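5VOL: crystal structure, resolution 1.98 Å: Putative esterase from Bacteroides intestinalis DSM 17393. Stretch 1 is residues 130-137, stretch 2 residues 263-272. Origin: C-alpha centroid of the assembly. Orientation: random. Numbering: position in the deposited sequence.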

# COMPACT_ATOMS: atom_id res chain seq x y z
N ARG C 130 -16.10 21.68 -17.14
CA ARG C 130 -16.49 20.61 -16.23
C ARG C 130 -15.53 19.43 -16.24
O ARG C 130 -15.21 18.84 -15.20
CB ARG C 130 -17.88 20.14 -16.62
CG ARG C 130 -18.33 18.91 -15.94
CD ARG C 130 -19.66 18.46 -16.48
NE ARG C 130 -20.24 17.53 -15.53
CZ ARG C 130 -20.01 16.23 -15.54
NH1 ARG C 130 -19.23 15.70 -16.48
NH2 ARG C 130 -20.58 15.46 -14.62
N GLN C 131 -15.06 19.10 -17.43
CA GLN C 131 -14.19 17.96 -17.65
C GLN C 131 -12.84 18.12 -16.97
O GLN C 131 -12.10 17.15 -16.80
CB GLN C 131 -13.99 17.75 -19.16
CG GLN C 131 -15.23 17.24 -19.92
CD GLN C 131 -16.40 18.25 -20.00
OE1 GLN C 131 -16.22 19.46 -20.19
NE2 GLN C 131 -17.63 17.72 -19.88
N HIS C 132 -12.50 19.35 -16.58
CA HIS C 132 -11.25 19.63 -15.89
C HIS C 132 -11.45 20.35 -14.55
O HIS C 132 -10.61 21.15 -14.12
CB HIS C 132 -10.33 20.43 -16.80
CG HIS C 132 -10.00 19.71 -18.07
ND1 HIS C 132 -10.74 19.87 -19.22
CD2 HIS C 132 -9.04 18.81 -18.36
CE1 HIS C 132 -10.24 19.10 -20.17
NE2 HIS C 132 -9.20 18.45 -19.68
N ARG C 133 -12.56 20.06 -13.89
CA ARG C 133 -12.85 20.67 -12.60
C ARG C 133 -13.32 19.62 -11.62
O ARG C 133 -14.29 18.92 -11.88
CB ARG C 133 -13.91 21.78 -12.73
CG ARG C 133 -14.19 22.51 -11.39
CD ARG C 133 -15.28 23.61 -11.50
NE ARG C 133 -14.95 24.66 -12.47
CZ ARG C 133 -15.54 24.80 -13.66
NH1 ARG C 133 -16.49 23.96 -14.04
NH2 ARG C 133 -15.18 25.80 -14.46
N ALA C 134 -12.63 19.50 -10.48
CA ALA C 134 -12.99 18.49 -9.50
C ALA C 134 -13.10 19.13 -8.11
O ALA C 134 -12.64 20.25 -7.90
CB ALA C 134 -11.96 17.33 -9.50
N ILE C 135 -13.69 18.42 -7.17
CA ILE C 135 -13.81 18.95 -5.83
C ILE C 135 -13.69 17.85 -4.78
O ILE C 135 -14.14 16.72 -4.99
CB ILE C 135 -15.15 19.75 -5.67
CG1 ILE C 135 -15.21 20.50 -4.34
CG2 ILE C 135 -16.36 18.85 -5.85
CD1 ILE C 135 -16.35 21.55 -4.33
N ALA C 136 -13.04 18.17 -3.67
CA ALA C 136 -12.82 17.22 -2.58
C ALA C 136 -12.74 18.01 -1.28
O ALA C 136 -12.51 19.22 -1.31
CB ALA C 136 -11.54 16.43 -2.80
N GLY C 137 -12.91 17.34 -0.15
CA GLY C 137 -12.71 18.01 1.13
C GLY C 137 -12.83 17.04 2.28
O GLY C 137 -13.32 15.92 2.08
N GLN C 263 -4.67 8.94 -2.75
CA GLN C 263 -5.72 8.31 -3.56
C GLN C 263 -6.50 9.35 -4.36
O GLN C 263 -6.88 9.12 -5.53
CB GLN C 263 -6.66 7.50 -2.67
CG GLN C 263 -6.00 6.22 -2.17
CD GLN C 263 -6.50 5.77 -0.81
OE1 GLN C 263 -5.81 5.02 -0.11
NE2 GLN C 263 -7.70 6.22 -0.41
N CYS C 264 -6.73 10.50 -3.73
CA CYS C 264 -7.54 11.57 -4.34
C CYS C 264 -6.90 12.17 -5.58
O CYS C 264 -7.56 12.31 -6.60
CB CYS C 264 -7.79 12.68 -3.31
SG CYS C 264 -8.74 14.08 -3.96
N LEU C 265 -5.63 12.53 -5.50
CA LEU C 265 -5.00 13.22 -6.62
C LEU C 265 -4.89 12.34 -7.88
O LEU C 265 -5.20 12.80 -8.99
CB LEU C 265 -3.64 13.76 -6.19
CG LEU C 265 -3.79 14.85 -5.11
CD1 LEU C 265 -2.43 15.27 -4.59
CD2 LEU C 265 -4.57 16.07 -5.68
N PRO C 266 -4.48 11.07 -7.72
CA PRO C 266 -4.52 10.21 -8.92
C PRO C 266 -5.93 9.95 -9.43
O PRO C 266 -6.13 9.81 -10.64
CB PRO C 266 -3.86 8.89 -8.45
CG PRO C 266 -2.92 9.32 -7.34
CD PRO C 266 -3.69 10.46 -6.63
N PHE C 267 -6.90 9.88 -8.52
CA PHE C 267 -8.30 9.65 -8.88
C PHE C 267 -8.85 10.76 -9.78
O PHE C 267 -9.36 10.47 -10.86
CB PHE C 267 -9.15 9.53 -7.61
CG PHE C 267 -10.64 9.65 -7.86
CD1 PHE C 267 -11.34 8.63 -8.50
CD2 PHE C 267 -11.34 10.75 -7.40
CE1 PHE C 267 -12.71 8.73 -8.72
CE2 PHE C 267 -12.72 10.87 -7.60
CZ PHE C 267 -13.40 9.85 -8.26
N VAL C 268 -8.75 12.02 -9.36
CA VAL C 268 -9.29 13.09 -10.21
C VAL C 268 -8.49 13.19 -11.52
O VAL C 268 -9.04 13.50 -12.57
CB VAL C 268 -9.31 14.47 -9.49
CG1 VAL C 268 -10.16 14.37 -8.23
CG2 VAL C 268 -7.92 14.93 -9.13
N THR C 269 -7.19 12.89 -11.45
CA THR C 269 -6.37 12.91 -12.66
C THR C 269 -6.92 11.92 -13.69
O THR C 269 -6.99 12.23 -14.87
CB THR C 269 -4.91 12.59 -12.34
OG1 THR C 269 -4.34 13.69 -11.62
CG2 THR C 269 -4.09 12.35 -13.62
N ARG C 270 -7.33 10.75 -13.22
CA ARG C 270 -7.97 9.77 -14.09
C ARG C 270 -9.24 10.32 -14.73
O ARG C 270 -9.45 10.17 -15.94
CB ARG C 270 -8.29 8.49 -13.32
CG ARG C 270 -7.08 7.58 -13.14
CD ARG C 270 -7.46 6.22 -12.62
NE ARG C 270 -8.06 6.22 -11.28
CZ ARG C 270 -7.37 6.15 -10.15
NH1 ARG C 270 -6.04 6.13 -10.18
NH2 ARG C 270 -8.00 6.13 -8.99
N ILE C 271 -10.09 10.96 -13.92
CA ILE C 271 -11.37 11.44 -14.44
C ILE C 271 -11.21 12.63 -15.39
O ILE C 271 -11.97 12.77 -16.34
CB ILE C 271 -12.33 11.83 -13.28
CG1 ILE C 271 -12.40 10.70 -12.25
CG2 ILE C 271 -13.73 12.09 -13.82
CD1 ILE C 271 -12.80 9.36 -12.86
N PHE C 272 -10.22 13.49 -15.15
CA PHE C 272 -10.01 14.66 -16.00
C PHE C 272 -9.89 14.22 -17.47
O PHE C 272 -9.22 13.20 -17.74
CB PHE C 272 -8.73 15.42 -15.60
CG PHE C 272 -8.84 16.21 -14.32
CD1 PHE C 272 -10.04 16.75 -13.90
CD2 PHE C 272 -7.71 16.42 -13.54
CE1 PHE C 272 -10.12 17.50 -12.73
CE2 PHE C 272 -7.77 17.15 -12.38
CZ PHE C 272 -8.99 17.69 -11.96
O HOH W 1 -13.86 14.48 -17.47

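A helix can pack on a β-strand largely through apolar side chains, with no direct hydrogen bond between the two, and the putative esterase from Bacteroides intestinalis offers a compact example, burying 291 Å² between the stretches. Phe-272 has the largest covered area. Its CA-to-CB bond points sideways, yet with chi1 at -73° the ring swings nearer the strand, bringing CE1 to 3.6 Å from His-132 C and 3.7 Å from Ala-134 CB. The ring thus lies against the backbone of His-132 and Arg-133.

Ala-134 comes next. Strand alternation sends its CB, like that of Ala-136, toward the helix, while Arg-133 and Ile-135 point away. A methyl group suits this close approach: Ala-134 CB meets Val-268 CG1 at 3.7 Å as well as the phenylalanine ring. One helical turn earlier, Ala-136 CB lies 3.8 Å from Cys-264 SG. These four residues are buried, which suits their small or apolar side chains. The four-residue spacing of Cys-264, Val-268 and Phe-272 matches the two-residue repeat of the strand, although the backbones diverge from the His-132 end toward Ala-136.

At the close end, His-132 packs its imidazole beside Phe-272 CB, and Phe-272 CA makes a CA-H...O contact with Gln-131 O (3.3 Å). A water bridges the carbonyls, donating to Gln-131 O at 3.3 Å and Ile-271 O at 2.8 Å.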